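Local coordinates for 378aa long hypothetical citrate synthase (PDB 1VGM), which probably belongs to the citrate synthase family, a group of mainly helical proteins, and assembles here from two chains, at residues A[45-50]-A[61-66]. Sequence-based numbering, arbitrary orientation.
Sequences YEELIH and QQLNQI
Ile66 packs over the helix face made by Glu46, Ile49 and His50, its two branches reaching different partners. CG2, anti to the backbone N of Ile66, lies 3.9 Å from the carbonyl O of Glu46 and 4.3 Å from Ile49 CG2. The other branch ends in CD1, which sits in the plane of the imidazole at its edge, 3.9 Å from His50 CD2. His50 CB points toward helix 60-71, chi1 (-175°) sets CG anti to the backbone N, and the side chain crosses that of Ile66 at about a right angle. Next to Ile66, Leu63 CD1 touches Glu46 CB at 3.7 Å and, like CD2, Glu47 CG at 3.9 Å, so the glutamates contribute their aliphatic parts here. Their carboxylates bond elsewhere: Glu46 to the backbone N of Tyr153, Glu47 to Ser44 and, by a salt bridge, to Arg378 of the second subunit, whose Ile375 also packs on Leu63. In this largely helical citrate synthase fold, residues 55-59 link helix 45-54 to helix 60-71, and the two segments cross at 101° with their axes approaching to 9.4 Å. Unlike the buried Ile66 and Leu63, Gln62 is partly exposed and marks the solvent side, yet its CB comes within 3.6 Å of His50 NE2; its amide plane is tilted 42° from the ring. On the ring's other nitrogen, ND1 hydrogen-bonds to the carbonyl O of Glu56 in the connection.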
# COMPACT_ATOMS: atom_id res chain seq x y z
N TYR A 45 11.38 -7.80 -23.54
CA TYR A 45 10.59 -7.14 -22.52
C TYR A 45 9.88 -5.92 -23.09
O TYR A 45 8.72 -5.67 -22.78
CB TYR A 45 11.49 -6.73 -21.35
CG TYR A 45 10.77 -6.12 -20.17
CD1 TYR A 45 9.68 -6.77 -19.57
CD2 TYR A 45 11.19 -4.91 -19.62
CE1 TYR A 45 9.03 -6.22 -18.45
CE2 TYR A 45 10.55 -4.35 -18.51
CZ TYR A 45 9.48 -5.01 -17.93
OH TYR A 45 8.85 -4.44 -16.83
N GLU A 46 10.58 -5.15 -23.92
CA GLU A 46 9.96 -4.00 -24.57
C GLU A 46 8.74 -4.39 -25.42
O GLU A 46 7.74 -3.67 -25.46
CB GLU A 46 10.98 -3.26 -25.46
CG GLU A 46 12.03 -2.49 -24.68
CD GLU A 46 13.34 -3.25 -24.55
OE1 GLU A 46 13.30 -4.49 -24.38
OE2 GLU A 46 14.41 -2.60 -24.61
N GLU A 47 8.83 -5.53 -26.10
CA GLU A 47 7.68 -6.00 -26.87
C GLU A 47 6.54 -6.45 -25.96
O GLU A 47 5.37 -6.22 -26.26
CB GLU A 47 8.11 -7.12 -27.81
CG GLU A 47 8.97 -6.62 -28.96
CD GLU A 47 9.62 -7.74 -29.75
OE1 GLU A 47 9.17 -8.04 -30.87
OE2 GLU A 47 10.58 -8.33 -29.23
N LEU A 48 6.89 -7.09 -24.84
CA LEU A 48 5.90 -7.46 -23.84
C LEU A 48 5.25 -6.27 -23.13
O LEU A 48 4.05 -6.27 -22.87
CB LEU A 48 6.53 -8.38 -22.78
CG LEU A 48 5.57 -8.82 -21.66
CD1 LEU A 48 4.29 -9.44 -22.25
CD2 LEU A 48 6.26 -9.82 -20.74
N ILE A 49 6.04 -5.25 -22.84
CA ILE A 49 5.49 -3.99 -22.36
C ILE A 49 4.36 -3.53 -23.27
O ILE A 49 3.26 -3.22 -22.80
CB ILE A 49 6.55 -2.87 -22.30
CG1 ILE A 49 7.58 -3.18 -21.21
CG2 ILE A 49 5.89 -1.53 -22.00
CD1 ILE A 49 8.78 -2.22 -21.24
N HIS A 50 4.62 -3.49 -24.58
CA HIS A 50 3.62 -2.99 -25.53
C HIS A 50 2.44 -3.95 -25.61
O HIS A 50 1.28 -3.53 -25.73
CB HIS A 50 4.24 -2.82 -26.92
CG HIS A 50 3.32 -2.19 -27.92
ND1 HIS A 50 2.35 -2.90 -28.59
CD2 HIS A 50 3.23 -0.91 -28.36
CE1 HIS A 50 1.69 -2.09 -29.40
NE2 HIS A 50 2.20 -0.87 -29.28
N GLN A 61 7.62 0.39 -35.74
CA GLN A 61 7.41 1.78 -35.36
C GLN A 61 6.96 1.88 -33.91
O GLN A 61 7.51 2.67 -33.13
CB GLN A 61 6.36 2.43 -36.27
CG GLN A 61 6.69 2.34 -37.75
CD GLN A 61 5.96 1.20 -38.44
OE1 GLN A 61 4.89 1.41 -39.03
NE2 GLN A 61 6.52 -0.01 -38.37
N GLN A 62 5.96 1.08 -33.54
CA GLN A 62 5.46 1.07 -32.17
C GLN A 62 6.53 0.65 -31.16
O GLN A 62 6.62 1.23 -30.08
CB GLN A 62 4.23 0.16 -32.05
CG GLN A 62 3.04 0.64 -32.89
CD GLN A 62 1.99 -0.44 -33.11
OE1 GLN A 62 2.31 -1.61 -33.26
NE2 GLN A 62 0.73 -0.03 -33.14
N LEU A 63 7.33 -0.36 -31.51
CA LEU A 63 8.41 -0.80 -30.63
C LEU A 63 9.44 0.31 -30.42
O LEU A 63 9.94 0.49 -29.32
CB LEU A 63 9.10 -2.04 -31.21
CG LEU A 63 10.32 -2.62 -30.48
CD1 LEU A 63 10.00 -2.90 -29.02
CD2 LEU A 63 10.77 -3.89 -31.17
N ASN A 64 9.74 1.05 -31.48
CA ASN A 64 10.68 2.16 -31.37
C ASN A 64 10.12 3.29 -30.50
O ASN A 64 10.87 4.03 -29.86
CB ASN A 64 11.05 2.70 -32.75
CG ASN A 64 12.17 1.90 -33.41
OD1 ASN A 64 12.97 1.28 -32.72
ND2 ASN A 64 12.22 1.92 -34.73
N GLN A 65 8.80 3.42 -30.48
CA GLN A 65 8.18 4.38 -29.59
C GLN A 65 8.31 3.97 -28.12
O GLN A 65 8.64 4.80 -27.28
CB GLN A 65 6.71 4.57 -29.99
CG GLN A 65 6.56 5.34 -31.30
CD GLN A 65 5.13 5.41 -31.82
OE1 GLN A 65 4.42 4.41 -31.86
NE2 GLN A 65 4.71 6.60 -32.21
N ILE A 66 8.10 2.69 -27.82
CA ILE A 66 8.35 2.18 -26.48
C ILE A 66 9.77 2.48 -26.02
O ILE A 66 9.98 3.02 -24.94
CB ILE A 66 8.16 0.64 -26.39
CG1 ILE A 66 6.73 0.26 -26.79
CG2 ILE A 66 8.45 0.17 -24.95
CD1 ILE A 66 5.68 0.75 -25.82